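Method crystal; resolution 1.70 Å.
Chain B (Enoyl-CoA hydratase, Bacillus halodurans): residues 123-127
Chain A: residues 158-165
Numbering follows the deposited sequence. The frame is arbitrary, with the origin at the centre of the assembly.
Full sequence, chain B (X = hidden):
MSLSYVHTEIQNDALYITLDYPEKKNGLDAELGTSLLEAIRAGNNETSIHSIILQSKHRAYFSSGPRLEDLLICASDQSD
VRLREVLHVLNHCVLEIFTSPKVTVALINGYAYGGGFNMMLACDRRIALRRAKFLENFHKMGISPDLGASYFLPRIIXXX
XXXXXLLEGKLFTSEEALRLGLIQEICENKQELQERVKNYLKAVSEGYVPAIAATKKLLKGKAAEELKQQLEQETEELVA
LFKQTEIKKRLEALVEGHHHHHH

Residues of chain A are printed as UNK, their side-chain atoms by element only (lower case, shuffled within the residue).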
# COMPACT_ATOMS: atom_id res chain seq x y z
N CYS B 123 -0.66 14.99 7.97
CA CYS B 123 -1.46 14.91 9.18
C CYS B 123 -2.07 13.52 9.36
O CYS B 123 -2.31 12.82 8.37
CB CYS B 123 -2.60 15.92 9.10
SG CYS B 123 -2.07 17.65 9.29
N ASP B 124 -2.36 13.15 10.60
CA ASP B 124 -3.06 11.90 10.90
C ASP B 124 -4.46 11.85 10.34
O ASP B 124 -4.94 10.77 9.97
CB ASP B 124 -3.16 11.70 12.41
CG ASP B 124 -1.82 11.62 13.07
OD1 ASP B 124 -0.89 11.06 12.46
OD2 ASP B 124 -1.71 12.11 14.20
N ARG B 125 -5.15 12.99 10.32
CA ARG B 125 -6.50 13.03 9.77
C ARG B 125 -6.74 14.35 9.06
O ARG B 125 -6.27 15.40 9.50
CB ARG B 125 -7.54 12.82 10.87
CG ARG B 125 -8.92 12.42 10.34
CD ARG B 125 -9.80 11.87 11.46
NE ARG B 125 -11.06 11.30 10.96
CZ ARG B 125 -11.19 10.08 10.47
NH1 ARG B 125 -10.14 9.27 10.39
NH2 ARG B 125 -12.38 9.66 10.04
N ARG B 126 -7.45 14.28 7.94
CA ARG B 126 -7.88 15.48 7.23
C ARG B 126 -9.41 15.51 7.16
O ARG B 126 -10.05 14.55 6.72
CB ARG B 126 -7.27 15.55 5.83
CG ARG B 126 -5.76 15.83 5.78
CD ARG B 126 -4.92 14.55 5.96
NE ARG B 126 -5.11 13.57 4.89
CZ ARG B 126 -4.52 12.38 4.90
NH1 ARG B 126 -3.70 12.05 5.89
NH2 ARG B 126 -4.75 11.51 3.92
N ILE B 127 -9.98 16.62 7.61
CA ILE B 127 -11.42 16.82 7.61
C ILE B 127 -11.74 18.07 6.81
O ILE B 127 -11.14 19.12 7.04
CB ILE B 127 -11.95 17.03 9.02
CG1 ILE B 127 -11.46 15.92 9.94
CG2 ILE B 127 -13.47 17.13 9.01
CD1 ILE B 127 -12.03 15.98 11.35
N UNK A 158 -4.44 0.76 6.18
CA UNK A 158 -3.94 2.11 5.95
C UNK A 158 -3.62 2.82 7.25
O UNK A 158 -4.19 2.51 8.29
N UNK A 159 -2.71 3.78 7.21
CA UNK A 159 -2.30 4.49 8.42
C UNK A 159 -3.44 5.31 9.01
O UNK A 159 -3.73 5.21 10.21
c UNK A 159 0.42 6.63 11.39
c UNK A 159 -1.26 7.59 9.41
o UNK A 159 0.23 8.69 12.57
c UNK A 159 -0.75 6.30 9.30
c UNK A 159 -1.11 5.42 8.13
c UNK A 159 -0.10 7.90 11.49
c UNK A 159 0.10 5.83 10.30
c UNK A 159 -0.95 8.40 10.50
N UNK A 160 -4.08 6.13 8.18
CA UNK A 160 -5.12 7.02 8.67
C UNK A 160 -6.22 6.21 9.34
O UNK A 160 -6.72 6.56 10.41
c UNK A 160 -3.83 8.42 5.89
c UNK A 160 -5.71 7.84 7.51
o UNK A 160 -3.73 7.19 5.69
o UNK A 160 -3.21 9.28 5.22
c UNK A 160 -4.75 8.92 6.99
N UNK A 161 -6.59 5.12 8.68
CA UNK A 161 -7.63 4.25 9.19
C UNK A 161 -7.22 3.59 10.49
O UNK A 161 -8.04 3.39 11.39
n UNK A 161 -7.78 3.74 4.50
c UNK A 161 -8.50 3.84 6.83
o UNK A 161 -6.33 4.61 5.99
c UNK A 161 -7.43 4.09 5.74
c UNK A 161 -7.98 3.21 8.12
N UNK A 162 -5.94 3.23 10.60
CA UNK A 162 -5.43 2.61 11.81
C UNK A 162 -5.53 3.59 12.98
O UNK A 162 -6.00 3.23 14.07
c UNK A 162 -3.43 1.59 12.96
c UNK A 162 -3.99 2.12 11.64
o UNK A 162 -3.96 1.07 10.66
N UNK A 163 -5.11 4.84 12.76
CA UNK A 163 -5.20 5.84 13.82
C UNK A 163 -6.65 6.01 14.29
O UNK A 163 -6.93 6.06 15.49
s UNK A 163 -2.24 6.94 14.95
c UNK A 163 -4.59 7.18 13.39
c UNK A 163 -0.58 6.60 14.44
c UNK A 163 -3.05 7.19 13.36
N UNK A 164 -7.57 6.06 13.34
CA UNK A 164 -8.97 6.23 13.71
C UNK A 164 -9.57 5.03 14.42
O UNK A 164 -10.38 5.18 15.33
c UNK A 164 -11.08 7.33 12.90
c UNK A 164 -9.82 6.60 12.51
n UNK A 164 -10.91 8.52 13.49
o UNK A 164 -12.19 6.85 12.68
N UNK A 165 -9.17 3.83 13.99
CA UNK A 165 -9.64 2.60 14.61
C UNK A 165 -9.19 2.58 16.06
O UNK A 165 -9.96 2.23 16.95
c UNK A 165 -8.77 -1.13 13.83
c UNK A 165 -9.08 1.38 13.86
c UNK A 165 -9.59 0.03 14.39
c UNK A 165 -11.05 -0.11 14.03
O HOH W 1 -7.17 9.25 10.84

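Position 158 of chain A has no side-chain atoms and touches nothing on chain B. Its phi of 98° is positive, and a CB here would be jammed against the preceding carbonyl oxygen. This is Gly A158, at the N-cap position of the helix that follows.

Position 159 has one carbon leading to a ring of six carbons that bears one oxygen. CA to CB points toward chain B, and the oxygen lies 2.6 Å from OD1 of Asp B124. A phenol fits: Tyr A159. Its OH donates a hydrogen bond to that carboxylate, which meets the ring at its edge.

Position 160 has three carbons, the third carrying two oxygens. One of these oxygens sits 2.9 Å from NH1 of Arg B126. A carboxylate at the end of a chain this long is Glu A160. OE2 takes hydrogen bonds from both NH1 (2.9 Å) and NH2 (3.0 Å) of Arg B126, forming a salt bridge. CG also packs 3.5 Å from the backbone O of Asp B124.

Position 161 has three carbons, the third carrying one oxygen and one nitrogen. CA to CB points away from chain B, with no contact. The terminal amide identifies Gln A161.

Position 162 has one carbon carrying an oxygen and a carbon. It is out of reach of the other stretch. The branch at CB gives Thr A162, whose OG1 donates to Gly A158 O at 2.8 Å, within its own chain.

Position 163 is an unbranched chain of two carbons, a sulfur and a carbon. CA to CB points toward chain B, without close contact. The thioether is Met A163, whose CG comes nearest, 4.5 Å from OD1 of Asp B124.

Position 164 has two carbons, the second carrying one oxygen and one nitrogen. CA to CB points toward chain B, and this end lies over one face of the Arg B125 guanidinium. This short amide is Asn A164.

Position 165 has four carbons, forked at the second, out of reach of chain B. It is Leu A165.

The contact sets helix 159-165 at 90° to strand 125-127. Tyr A159, Glu A160 and Asn A164 supply its main side-chain contacts from the helix. Arg B126 NH1 also donates to Cys B123 O at 2.9 Å, which helps hold the arginine in place for the salt bridge. Water 1 adds a link: it donates to Glu A160 O and Asp B124 O, both 2.8 Å from its oxygen, and accepts from Arg B125 NH1 at 3.0 Å. Direct polar bonds and this bridging water thus join the two copies.

Chain A, residues 158-165: GYEQTMNL
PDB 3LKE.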